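Local atomic coordinates of 2-polyprenyl-6-methoxyphenol hydroxylase-like FAD-dependent oxidoreductase (Streptomyces sp. NRRL 11266, PDB entry 6UI5), a protein that binds flavin-adenine dinucleotide in a Rossmann-type domain and belongs to the FAD-dependent aromatic-ring hydroxylase-like family of oxidoreductases. Residues M340-Q343 with A344-A347; R352-A355 with R356-E360; I311-V315 with H316-P320. All coordinates share one frame; numbering follows the deposited sequence.

Contact 1. Residues M340-Q343 with A344-A347; sequences MNIQ and AQLA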
# COMPACT_ATOMS: atom_id res chain seq x y z
N MET A 340 5.34 -0.94 -11.49
CA MET A 340 4.44 -1.26 -10.38
C MET A 340 4.01 0.00 -9.66
O MET A 340 2.80 0.26 -9.51
CB MET A 340 5.12 -2.22 -9.42
CG MET A 340 4.33 -2.44 -8.14
SD MET A 340 5.51 -2.70 -6.85
CE MET A 340 6.40 -1.15 -6.93
N ASN A 341 4.97 0.84 -9.27
CA ASN A 341 4.64 2.00 -8.43
C ASN A 341 4.05 3.16 -9.23
O ASN A 341 3.26 3.93 -8.67
CB ASN A 341 5.87 2.45 -7.62
CG ASN A 341 6.69 3.49 -8.33
OD1 ASN A 341 6.34 4.68 -8.31
ND2 ASN A 341 7.81 3.06 -8.94
N ILE A 342 4.41 3.32 -10.51
CA ILE A 342 3.66 4.27 -11.34
C ILE A 342 2.18 3.90 -11.33
O ILE A 342 1.32 4.72 -10.99
CB ILE A 342 4.20 4.32 -12.79
CG1 ILE A 342 5.67 4.76 -12.84
CG2 ILE A 342 3.31 5.22 -13.68
CD1 ILE A 342 5.91 6.15 -12.42
N GLN A 343 1.87 2.64 -11.66
CA GLN A 343 0.48 2.22 -11.64
C GLN A 343 -0.14 2.46 -10.27
O GLN A 343 -1.29 2.91 -10.16
CB GLN A 343 0.38 0.74 -12.03
CG GLN A 343 0.63 0.43 -13.50
CD GLN A 343 -0.36 1.10 -14.45
OE1 GLN A 343 -0.35 2.32 -14.65
NE2 GLN A 343 -1.25 0.28 -15.03
N ALA A 344 0.65 2.22 -9.20
CA ALA A 344 0.16 2.48 -7.85
C ALA A 344 -0.11 3.96 -7.64
O ALA A 344 -1.12 4.33 -7.04
CB ALA A 344 1.15 1.98 -6.79
N GLN A 345 0.77 4.83 -8.14
CA GLN A 345 0.47 6.26 -8.10
C GLN A 345 -0.82 6.57 -8.85
O GLN A 345 -1.65 7.35 -8.36
CB GLN A 345 1.64 7.08 -8.67
CG GLN A 345 2.81 7.22 -7.67
CD GLN A 345 3.96 8.07 -8.22
OE1 GLN A 345 3.79 9.28 -8.45
NE2 GLN A 345 5.13 7.44 -8.44
N LEU A 346 -1.04 5.96 -10.02
CA LEU A 346 -2.27 6.28 -10.76
C LEU A 346 -3.52 5.90 -9.96
O LEU A 346 -4.55 6.57 -10.06
CB LEU A 346 -2.29 5.59 -12.13
CG LEU A 346 -1.40 6.20 -13.22
CD1 LEU A 346 -1.66 5.52 -14.57
CD2 LEU A 346 -1.61 7.70 -13.32
N ALA A 347 -3.43 4.85 -9.14
CA ALA A 347 -4.63 4.37 -8.45
C ALA A 347 -5.04 5.27 -7.30
O ALA A 347 -6.06 4.98 -6.67
CB ALA A 347 -4.42 2.94 -7.94

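Contact 2. Residues R352-A355 with R356-E360; sequences RPLA and RYMRE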
# COMPACT_ATOMS: atom_id res chain seq x y z
N ARG A 352 -12.42 7.59 -9.37
CA ARG A 352 -12.48 8.28 -8.09
C ARG A 352 -12.95 7.38 -6.94
O ARG A 352 -12.56 7.68 -5.80
CB ARG A 352 -13.35 9.54 -8.20
CG ARG A 352 -14.68 9.45 -7.50
CD ARG A 352 -15.42 10.78 -7.53
NE ARG A 352 -16.02 11.04 -8.83
CZ ARG A 352 -15.54 11.92 -9.72
NH1 ARG A 352 -14.45 12.63 -9.43
NH2 ARG A 352 -16.16 12.08 -10.89
N PRO A 353 -13.77 6.34 -7.14
CA PRO A 353 -14.02 5.40 -6.01
C PRO A 353 -12.76 4.71 -5.48
O PRO A 353 -12.54 4.63 -4.26
CB PRO A 353 -15.01 4.39 -6.61
CG PRO A 353 -14.94 4.60 -8.11
CD PRO A 353 -14.65 6.04 -8.28
N LEU A 354 -11.95 4.15 -6.38
CA LEU A 354 -10.68 3.56 -5.99
C LEU A 354 -9.81 4.60 -5.29
O LEU A 354 -9.34 4.37 -4.17
CB LEU A 354 -9.98 2.98 -7.22
CG LEU A 354 -8.62 2.30 -7.02
CD1 LEU A 354 -8.74 0.95 -6.24
CD2 LEU A 354 -7.91 2.09 -8.37
N ALA A 355 -9.63 5.78 -5.90
CA ALA A 355 -8.76 6.79 -5.31
C ALA A 355 -9.21 7.19 -3.91
O ALA A 355 -8.37 7.47 -3.04
CB ALA A 355 -8.68 8.02 -6.21
N ARG A 356 -10.52 7.24 -3.67
CA ARG A 356 -11.01 7.64 -2.35
C ARG A 356 -10.31 6.85 -1.25
O ARG A 356 -9.66 7.43 -0.38
CB ARG A 356 -12.53 7.47 -2.28
CG ARG A 356 -13.08 7.50 -0.87
CD ARG A 356 -14.60 7.30 -0.87
NE ARG A 356 -15.37 8.54 -0.75
CZ ARG A 356 -15.54 9.20 0.39
NH1 ARG A 356 -14.97 8.76 1.51
NH2 ARG A 356 -16.26 10.31 0.43
N TYR A 357 -10.36 5.51 -1.34
CA TYR A 357 -9.84 4.66 -0.27
C TYR A 357 -8.33 4.43 -0.40
O TYR A 357 -7.64 4.38 0.62
CB TYR A 357 -10.59 3.32 -0.23
CG TYR A 357 -12.08 3.51 -0.11
CD1 TYR A 357 -12.64 4.04 1.06
CD2 TYR A 357 -12.93 3.21 -1.17
CE1 TYR A 357 -14.00 4.25 1.17
CE2 TYR A 357 -14.30 3.41 -1.07
CZ TYR A 357 -14.82 3.94 0.11
OH TYR A 357 -16.16 4.15 0.24
N MET A 358 -7.81 4.27 -1.63
CA MET A 358 -6.36 4.09 -1.80
C MET A 358 -5.56 5.28 -1.30
O MET A 358 -4.37 5.11 -1.00
CB MET A 358 -5.95 3.83 -3.25
CG MET A 358 -6.72 2.77 -3.94
SD MET A 358 -6.58 1.15 -3.12
CE MET A 358 -4.86 1.02 -2.62
N ARG A 359 -6.16 6.46 -1.21
CA ARG A 359 -5.47 7.63 -0.67
C ARG A 359 -5.44 7.58 0.85
O ARG A 359 -4.41 7.91 1.45
CB ARG A 359 -6.15 8.92 -1.11
CG ARG A 359 -5.96 9.27 -2.57
CD ARG A 359 -6.71 10.57 -2.87
NE ARG A 359 -6.09 11.66 -2.14
CZ ARG A 359 -5.10 12.39 -2.63
NH1 ARG A 359 -4.64 12.15 -3.86
NH2 ARG A 359 -4.56 13.36 -1.90
N GLU A 360 -6.56 7.23 1.46
CA GLU A 360 -6.56 6.95 2.89
C GLU A 360 -5.55 5.85 3.21
O GLU A 360 -4.78 5.97 4.17
CB GLU A 360 -7.97 6.59 3.35
CG GLU A 360 -8.89 7.83 3.43
CD GLU A 360 -10.30 7.54 3.96
OE1 GLU A 360 -10.55 6.41 4.42
OE2 GLU A 360 -11.16 8.46 3.91

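Contact 3. Residues I311-V315 with H316-P320; sequences IAAEV and HGWAP. Unlike the reference sequence in segment 311-315: Glu314 (reference Asp).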
# COMPACT_ATOMS: atom_id res chain seq x y z
N ILE A 311 28.72 -5.77 -21.51
CA ILE A 311 29.07 -6.06 -22.90
C ILE A 311 30.54 -5.79 -23.14
O ILE A 311 31.25 -6.59 -23.77
CB ILE A 311 28.20 -5.25 -23.89
CG1 ILE A 311 26.88 -5.94 -24.18
CG2 ILE A 311 28.94 -5.13 -25.21
CD1 ILE A 311 26.03 -5.15 -25.10
N ALA A 312 31.04 -4.64 -22.65
CA ALA A 312 32.45 -4.33 -22.89
C ALA A 312 33.36 -5.41 -22.31
O ALA A 312 34.32 -5.85 -22.95
CB ALA A 312 32.82 -2.96 -22.32
N ALA A 313 33.03 -5.88 -21.10
CA ALA A 313 33.80 -6.96 -20.49
C ALA A 313 33.77 -8.21 -21.37
O ALA A 313 34.80 -8.87 -21.55
CB ALA A 313 33.25 -7.29 -19.10
N GLU A 314 32.60 -8.56 -21.90
CA GLU A 314 32.54 -9.74 -22.76
C GLU A 314 33.38 -9.55 -24.00
O GLU A 314 34.13 -10.45 -24.40
CB GLU A 314 31.10 -10.05 -23.14
CG GLU A 314 31.02 -11.21 -24.10
CD GLU A 314 31.20 -12.55 -23.43
OE1 GLU A 314 31.65 -13.49 -24.12
OE2 GLU A 314 30.88 -12.64 -22.22
N VAL A 315 33.29 -8.38 -24.63
CA VAL A 315 34.16 -8.08 -25.76
C VAL A 315 35.62 -8.28 -25.36
O VAL A 315 36.39 -8.97 -26.03
CB VAL A 315 33.90 -6.66 -26.28
CG1 VAL A 315 34.83 -6.35 -27.41
CG2 VAL A 315 32.43 -6.49 -26.70
N HIS A 316 36.00 -7.69 -24.23
CA HIS A 316 37.41 -7.78 -23.87
C HIS A 316 37.79 -9.17 -23.36
O HIS A 316 38.97 -9.42 -23.15
CB HIS A 316 37.76 -6.70 -22.85
CG HIS A 316 37.57 -5.30 -23.37
ND1 HIS A 316 38.04 -4.90 -24.60
CD2 HIS A 316 36.94 -4.23 -22.84
CE1 HIS A 316 37.72 -3.63 -24.80
NE2 HIS A 316 37.05 -3.20 -23.75
N GLY A 317 36.83 -10.07 -23.19
CA GLY A 317 37.14 -11.45 -22.89
C GLY A 317 37.35 -11.78 -21.43
O GLY A 317 37.65 -12.94 -21.10
N TRP A 318 37.18 -10.82 -20.53
CA TRP A 318 37.37 -11.10 -19.12
C TRP A 318 36.07 -11.21 -18.35
O TRP A 318 36.10 -11.52 -17.16
CB TRP A 318 38.27 -10.04 -18.48
CG TRP A 318 37.81 -8.61 -18.48
CD1 TRP A 318 38.30 -7.59 -19.26
CD2 TRP A 318 36.82 -8.02 -17.62
NE1 TRP A 318 37.65 -6.41 -18.95
CE2 TRP A 318 36.74 -6.65 -17.95
CE3 TRP A 318 35.97 -8.52 -16.63
CZ2 TRP A 318 35.87 -5.78 -17.30
CZ3 TRP A 318 35.09 -7.65 -16.01
CH2 TRP A 318 35.05 -6.29 -16.34
N ALA A 319 34.94 -10.97 -18.99
CA ALA A 319 33.65 -11.14 -18.34
C ALA A 319 33.54 -12.56 -17.79
O ALA A 319 33.91 -13.52 -18.48
CB ALA A 319 32.52 -10.88 -19.32
N PRO A 320 33.09 -12.74 -16.55
CA PRO A 320 32.66 -14.08 -16.11
C PRO A 320 31.53 -14.60 -16.98
O PRO A 320 30.85 -13.86 -17.68
CB PRO A 320 32.19 -13.86 -14.66
CG PRO A 320 32.86 -12.61 -14.21
CD PRO A 320 33.02 -11.75 -15.46

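Contact 1. Residues M340-Q343 with A344-A347
The last two turns of helix 325-346 hold this contact, where Asn341 and Gln345, one turn apart on the same side of the helix, join their side-chain amides. Gln345 NE2 gives a hydrogen to Asn341 OD1 at 3.0 Å, arriving nearly along the C=O axis at a C=O...donor angle of 172°. The two amide planes are only 15° apart, and the acceptor lies within the plane of the Gln345 amide, so the pair forms an almost flat strip. Gln345 CG lies anti to the carbonyl carbon (chi1 -77°), and the chain runs extended beyond it, alongside Asn341 and pointing the same way. Neither amide depends on this bond alone: Asn341 ND2 is held by Leu337 O and Gln295 OE1, Gln345 OE1 takes the backbone N of Ala76, and Gln345 NE2 also reaches Asn293 OD1.

Beneath the amides runs the ordinary helical ladder. Gln345 N bonds to Asn341 O at 2.7 Å, so this residue pair is tied through both backbone and side chains; Leu346 N reaches Ile342 O at 2.8 Å. The last rung, Ala347 N to Gln343 O at 3.1 Å, is weak, as the chain is leaving the helix. On another side, Gln343 folds its chain at chi2 and lays OE1 3.5 Å from Leu346 CD1, while its NE2 makes a weak bond to Asp173. Ile342, whose side chain comes within about 9 Å of the FAD, packs against Tyr290 and Tyr292, whereas Met340 and Ala344 rest on Met361 of the second subunit. With every residue here buried, the shared amide bond and its outside partners pay for polar groups placed in the interior, and they probably fix which way both amides are flipped.

Contact 2. Residues R352-A355 with R356-E360
Arg352 opens the first turn of helix 352-365 by accepting the backbone N of Arg356 on its carbonyl O at 3.0 Å. The two side chains head off separately, and Arg356 CB lies 3.5 Å from Arg352 O.

At Pro353 the carbonyl O approaches the Tyr357 ring obliquely, 3.4 Å from Tyr357 CD2. Within the second segment, Arg356 CD lies over one face of that ring, displaced toward its rim. The ring also packs on Gly171 of the second subunit, and its hydroxyl makes a weak hydrogen bond to the backbone N of Asp172 there.

Leu354 carries the apolar part of the contact. Its CG stands anti to the backbone N (chi1 -179°), which swings the CD1 branch along the helix to meet Met358 CG at 3.6 Å. A bend at chi2 of Met358 brings its SD to 3.8 Å from the same Leu354 CD1, and the two side chains cross at a slant. Beneath them Met358 N meets Leu354 O at 3.0 Å in an almost straight bond, with an N-H...acceptor angle of 171°.

Ala355 ends the segment: its carbonyl O receives Arg359 N at 3.0 Å, and the aliphatic part of Arg359 curls over that oxygen before its guanidinium turns to a salt bridge with Asp77.

Leu354 packs on Leu354 of the second subunit and Met358 on Met358 of the second subunit, so this i to i+4 pair forms an apolar stripe of the kind found where helices meet across a two-subunit interface.

Contact 3. Residues I311-V315 with H316-P320
Ala313 O is gripped by three backbone amides as helix 295-316 runs out. Gly317 N approaches Ala313 O at 2.9 Å, Trp318 N at 3.2 Å and Ala319 N at 3.3 Å; all are weak by their geometry, three weak bonds sharing one carbonyl oxygen. Gly317 N also bonds to Glu314 O at 3.0 Å, coming from above the carbonyl plane, 71° out of it. The stronger rung just before them is His316 N to Ala312 O at 2.8 Å, and the imidazole folds back near that same carbonyl while its NE2 is held by Arg24 O.

The turn brings its side chains back onto the helix. Trp318 CG stands between its own backbone N and carbonyl carbon (chi1 62°), which swings the indole round so that one face covers Ala313. Ala313 CB lies 3.4 Å from the centroid of the Trp318 six-membered ring, 11° off the normal: a CH-pi contact. Arg450 makes a cation-pi interaction with the same indole. Ala319 CB closes the group, pointing at the helix and lying 3.7 Å from Ala313 CB.

Gly317, the first residue to leave helical angles, has a positive phi, a conformation readily adopted by glycine. Together with two bonds back into the last turn, the weak one from Trp318 N to Ala313 O and that from Gly317 N to Glu314 O, it ends the helix in a Schellman motif.

Overall arrangement
All three contacts are local, made within one run of chain, but they sit in different surroundings. Contact 1 is fully buried near the FAD and spends its side chains on amide hydrogen bonds; contact 2, farther from the chain's centre, is partly buried and combines apolar residues with arginines. These two touch directly, Ala347 CB meeting Leu354 CD2, on consecutive helices, and both meet the second subunit. Contact 3 lies on the opposite side of the chain's centre, about 37 Å from contact 1 between centres, and no other chain touches it. It terminates a helix, whereas contact 2 begins one and contact 1 reaches the end of another.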